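Local coordinates for phosphoinositol-specific phospholipase C (Pseudomonas sp., PDB 5FYP), which probably cleaves phosphatidylinositol lipids into diacylglycerol and a phosphorylated inositol in a calcium-dependent reaction, as a bacterial phospholipase C of TIM-barrel fold, at residues S197-A202 with V209-V214; P213-N216 with D220-G223. All coordinates share one frame; numbering follows the deposited sequence.

Interaction 1 (S197-A202 with V209-V214); sequences SQYAEA and VFISPV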
loop_
_atom_site.group_PDB
_atom_site.type_symbol
_atom_site.label_atom_id
_atom_site.label_comp_id
_atom_site.label_asym_id
_atom_site.label_seq_id
_atom_site.Cartn_x
_atom_site.Cartn_y
_atom_site.Cartn_z
ATOM N N SER A 197 0.595 -14.882 -2.067
ATOM C CA SER A 197 1.586 -15.899 -2.388
ATOM C C SER A 197 1.576 -16.228 -3.886
ATOM O O SER A 197 2.630 -16.381 -4.496
ATOM C CB SER A 197 1.330 -17.132 -1.546
ATOM O OG SER A 197 2.431 -18.032 -1.639
ATOM N N GLN A 198 0.381 -16.265 -4.449
ATOM C CA GLN A 198 0.238 -16.523 -5.884
ATOM C C GLN A 198 0.886 -15.388 -6.700
ATOM O O GLN A 198 1.556 -15.637 -7.698
ATOM C CB GLN A 198 -1.230 -16.657 -6.235
ATOM C CG GLN A 198 -1.849 -17.949 -5.709
ATOM C CD GLN A 198 -3.359 -17.880 -5.556
ATOM O OE1 GLN A 198 -4.022 -16.991 -6.067
ATOM N NE2 GLN A 198 -3.910 -18.837 -4.876
ATOM N N TYR A 199 0.640 -14.144 -6.279
ATOM C CA TYR A 199 1.243 -12.997 -6.953
ATOM C C TYR A 199 2.773 -13.072 -6.903
ATOM O O TYR A 199 3.451 -12.937 -7.925
ATOM C CB TYR A 199 0.701 -11.710 -6.332
ATOM C CG TYR A 199 1.414 -10.485 -6.850
ATOM C CD1 TYR A 199 1.020 -9.871 -8.045
ATOM C CD2 TYR A 199 2.500 -9.962 -6.183
ATOM C CE1 TYR A 199 1.711 -8.795 -8.561
ATOM C CE2 TYR A 199 3.202 -8.866 -6.672
ATOM C CZ TYR A 199 2.807 -8.296 -7.884
ATOM O OH TYR A 199 3.531 -7.248 -8.359
ATOM N N ALA A 200 3.333 -13.316 -5.720
ATOM C CA ALA A 200 4.775 -13.349 -5.570
ATOM C C ALA A 200 5.404 -14.518 -6.319
ATOM O O ALA A 200 6.491 -14.385 -6.886
ATOM C CB ALA A 200 5.167 -13.376 -4.097
ATOM N N GLU A 201 4.740 -15.675 -6.318
ATOM C CA GLU A 201 5.262 -16.820 -7.084
ATOM C C GLU A 201 5.276 -16.533 -8.576
ATOM O O GLU A 201 6.186 -16.957 -9.276
ATOM C CB GLU A 201 4.465 -18.078 -6.742
ATOM C CG GLU A 201 4.835 -18.553 -5.353
ATOM C CD GLU A 201 4.696 -19.995 -5.090
ATOM O OE1 GLU A 201 3.939 -20.658 -5.868
ATOM O OE2 GLU A 201 5.355 -20.385 -4.079
ATOM N N ALA A 202 4.290 -15.798 -9.050
ATOM C CA ALA A 202 4.214 -15.461 -10.477
ATOM C C ALA A 202 5.263 -14.412 -10.886
ATOM O O ALA A 202 5.856 -14.538 -11.950
ATOM C CB ALA A 202 2.829 -14.962 -10.827
ATOM N N VAL A 209 4.669 -4.603 -7.253
ATOM C CA VAL A 209 3.857 -4.330 -6.068
ATOM C C VAL A 209 4.436 -5.084 -4.885
ATOM O O VAL A 209 4.843 -6.242 -4.997
ATOM C CB VAL A 209 2.386 -4.745 -6.356
ATOM C CG1 VAL A 209 1.460 -4.415 -5.199
ATOM C CG2 VAL A 209 1.876 -4.123 -7.638
ATOM N N PHE A 210 4.447 -4.405 -3.737
ATOM C CA PHE A 210 4.809 -5.015 -2.443
ATOM C C PHE A 210 3.645 -5.855 -1.914
ATOM O O PHE A 210 2.540 -5.345 -1.764
ATOM C CB PHE A 210 5.079 -3.925 -1.396
ATOM C CG PHE A 210 6.354 -3.169 -1.608
ATOM C CD1 PHE A 210 6.416 -2.061 -2.450
ATOM C CD2 PHE A 210 7.512 -3.545 -0.951
ATOM C CE1 PHE A 210 7.587 -1.364 -2.608
ATOM C CE2 PHE A 210 8.696 -2.873 -1.142
ATOM C CZ PHE A 210 8.734 -1.780 -1.980
ATOM N N ILE A 211 3.889 -7.097 -1.496
ATOM C CA ILE A 211 2.854 -7.858 -0.822
ATOM C C ILE A 211 2.855 -7.564 0.680
ATOM O O ILE A 211 3.909 -7.403 1.288
ATOM C CB ILE A 211 2.956 -9.364 -1.094
ATOM C CG1 ILE A 211 4.276 -9.992 -0.641
ATOM C CG2 ILE A 211 2.696 -9.653 -2.571
ATOM C CD1 ILE A 211 4.233 -11.505 -0.588
ATOM N N SER A 212 1.657 -7.446 1.263
ATOM C CA SER A 212 1.554 -7.143 2.677
ATOM C C SER A 212 0.539 -8.077 3.326
ATOM O O SER A 212 -0.660 -7.808 3.288
ATOM C CB SER A 212 1.162 -5.693 2.885
ATOM O OG SER A 212 1.122 -5.406 4.264
ATOM N N PRO A 213 1.011 -9.211 3.847
ATOM C CA PRO A 213 0.062 -10.228 4.326
ATOM C C PRO A 213 -0.644 -9.843 5.607
ATOM O O PRO A 213 -0.119 -9.112 6.449
ATOM C CB PRO A 213 0.952 -11.454 4.539
ATOM C CG PRO A 213 2.304 -10.892 4.797
ATOM C CD PRO A 213 2.397 -9.684 3.901
ATOM N N VAL A 214 -1.828 -10.431 5.768
ATOM C CA VAL A 214 -2.562 -10.417 7.016
ATOM C C VAL A 214 -1.661 -11.054 8.074
ATOM O O VAL A 214 -1.124 -12.144 7.894
ATOM C CB VAL A 214 -3.880 -11.213 6.895
ATOM C CG1 VAL A 214 -4.586 -11.290 8.238
ATOM C CG2 VAL A 214 -4.794 -10.597 5.836
#
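Y199 and A200 of helix 193-203 pack against V209 and I211, at and just before strand 210-211, where the helix of a beta-alpha-beta unit lies over the strand that follows it. Most of the contact is made by Y199. CG stands anti to the backbone N (chi1 172°), which sends the ring off the helix and along the strand, its hydroxyl reaching V209 just before the strand. At this far end V209 N gives Y199 OH a weak, bent hydrogen bond of 3.1 Å, with an N-H...O angle of 134°. The main polar partner of the hydroxyl is D137 OD1 on helix 133-144, so it has a second, stronger partner besides the weak one, while the ring packs on V209 and I211, with V209 O 3.5 Å from Y199 CE2. V209 lies across the tyrosine at about a right angle, its CB 3.4 Å from Y199 OH and 3.9 Å from CZ. Nearer the root of the ring, I211 CG2 meets Y199 CD2 obliquely at 3.6 Å. The other branch of this isoleucine points at the helix: CG1 sits between the backbone N and the carbonyl carbon (chi1 60°), and CD1 comes to 4.1 Å from A200 CB, a looser touch than that on the ring. All four touching residues are buried. The other side of the helix, with Q198, E201 and A202, is exposed; there E201 OE2 bonds to S229 OG. On the strand F210 faces away from the helix, onto M238 of strand 238-242, and its backbone pairs with L186 and L188. Strand 184-189 thus lies beside strand 210-211, with L188 against both Y199 and V209, while P133 and F136 of helix 133-144 close in beside the tyrosine and V209.

Interaction 2 (P213-N216 with D220-G223); sequences PVTN and DISG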
loop_
_atom_site.group_PDB
_atom_site.type_symbol
_atom_site.label_atom_id
_atom_site.label_comp_id
_atom_site.label_asym_id
_atom_site.label_seq_id
_atom_site.Cartn_x
_atom_site.Cartn_y
_atom_site.Cartn_z
ATOM N N PRO A 213 1.011 -9.211 3.847
ATOM C CA PRO A 213 0.062 -10.228 4.326
ATOM C C PRO A 213 -0.644 -9.843 5.607
ATOM O O PRO A 213 -0.119 -9.112 6.449
ATOM C CB PRO A 213 0.952 -11.454 4.539
ATOM C CG PRO A 213 2.304 -10.892 4.797
ATOM C CD PRO A 213 2.397 -9.684 3.901
ATOM N N VAL A 214 -1.828 -10.431 5.768
ATOM C CA VAL A 214 -2.562 -10.417 7.016
ATOM C C VAL A 214 -1.661 -11.054 8.074
ATOM O O VAL A 214 -1.124 -12.144 7.894
ATOM C CB VAL A 214 -3.880 -11.213 6.895
ATOM C CG1 VAL A 214 -4.586 -11.290 8.238
ATOM C CG2 VAL A 214 -4.794 -10.597 5.836
ATOM N N THR A 215 -1.508 -10.341 9.203
ATOM C CA THR A 215 -0.497 -10.658 10.231
ATOM C C THR A 215 -1.129 -10.838 11.592
ATOM O O THR A 215 -1.754 -9.899 12.080
ATOM C CB THR A 215 0.523 -9.528 10.216
ATOM O OG1 THR A 215 1.164 -9.462 8.928
ATOM C CG2 THR A 215 1.609 -9.672 11.279
ATOM N N ASN A 216 -0.926 -12.023 12.163
ATOM C CA ASN A 216 -1.400 -12.311 13.514
ATOM C C ASN A 216 -0.455 -13.191 14.319
ATOM O O ASN A 216 -0.821 -13.688 15.373
ATOM C CB ASN A 216 -2.839 -12.819 13.560
ATOM C CG ASN A 216 -3.021 -14.151 12.923
ATOM O OD1 ASN A 216 -2.095 -14.894 12.710
ATOM N ND2 ASN A 216 -4.258 -14.428 12.560
ATOM N N ASP A 220 4.222 -14.534 10.430
ATOM C CA ASP A 220 3.725 -13.688 9.357
ATOM C C ASP A 220 4.666 -12.526 9.070
ATOM O O ASP A 220 4.581 -11.923 8.010
ATOM C CB ASP A 220 2.323 -13.187 9.690
ATOM C CG ASP A 220 1.314 -14.299 9.883
ATOM O OD1 ASP A 220 1.410 -15.333 9.168
ATOM O OD2 ASP A 220 0.377 -14.131 10.722
ATOM N N ILE A 221 5.539 -12.224 10.030
ATOM C CA ILE A 221 6.597 -11.222 9.873
ATOM C C ILE A 221 7.870 -11.876 9.330
ATOM O O ILE A 221 8.417 -11.401 8.332
ATOM C CB ILE A 221 6.907 -10.519 11.199
ATOM C CG1 ILE A 221 5.659 -9.928 11.864
ATOM C CG2 ILE A 221 8.019 -9.496 11.021
ATOM C CD1 ILE A 221 5.289 -8.516 11.734
ATOM N N SER A 222 8.339 -12.956 9.966
ATOM C CA SER A 222 9.710 -13.439 9.793
ATOM C C SER A 222 9.885 -14.904 9.473
ATOM O O SER A 222 10.999 -15.388 9.468
ATOM C CB SER A 222 10.485 -13.098 11.074
ATOM O OG SER A 222 9.858 -13.613 12.212
ATOM N N GLY A 223 8.789 -15.635 9.270
ATOM C CA GLY A 223 8.857 -17.057 8.980
ATOM C C GLY A 223 8.040 -17.428 7.768
ATOM O O GLY A 223 7.868 -16.611 6.854
HETATM O O HOH W 1 -2.215 -14.377 9.145
#
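The loop after strand 210-211 is packed by the short helix 219-222 that follows it, and the D220 carboxylate of that helix holds the loop backbone. N216 N donates over 2.9 Å in an almost straight bond (176°) to D220 OD2, which accepts on its anti lone pair, the one turned from OD1. The carboxylate gets there because CG lies anti to the carbonyl carbon, beside the backbone N (chi1 -60°). A water joins the same oxygen to the loop: it donates to D220 OD2 at 3.0 Å and to V214 O at 2.8 Å, bridging the acid and a carbonyl that could not bond each other directly. D220 OD1 accepts from S226 N, so both carboxylate oxygens are engaged, consistent with a charged group tolerated in a buried place. T215 slides past D220 in the opposite direction, its CG2 3.9 Å from D220 CB and equally near I221 CD1, which crosses it at about a right angle. The threonine's other branch, OG1, donates to P213 O at 2.8 Å, from above the carbonyl plane. Strand 238-242 backs both segments: N239 ND2 bonds both T215 OG1 and D220 O, the backbone of N240 pairs with P213 and T215, and M241 packs on T215.

How the interactions relate
Interactions 1 and 2 follow one another along the chain, with centres 12 Å apart; their ranges overlap at P213 and V214, which touch nothing of the 197-202 segment. Interaction 1 closes a beta-alpha-beta unit; interaction 2 secures the loop leaving its last strand against the next short helix. The chain after strand 210-211 pairs with N240 of strand 238-242, so the two contacts lie where neighbouring parts of the barrel meet, consistent with the family's TIM-barrel fold. Neither contact includes a calcium ligand: the V209 side chain is about 14 Å and the V214 side chain about 11 Å from the bound ion, held by N27, E48, D50 and D119.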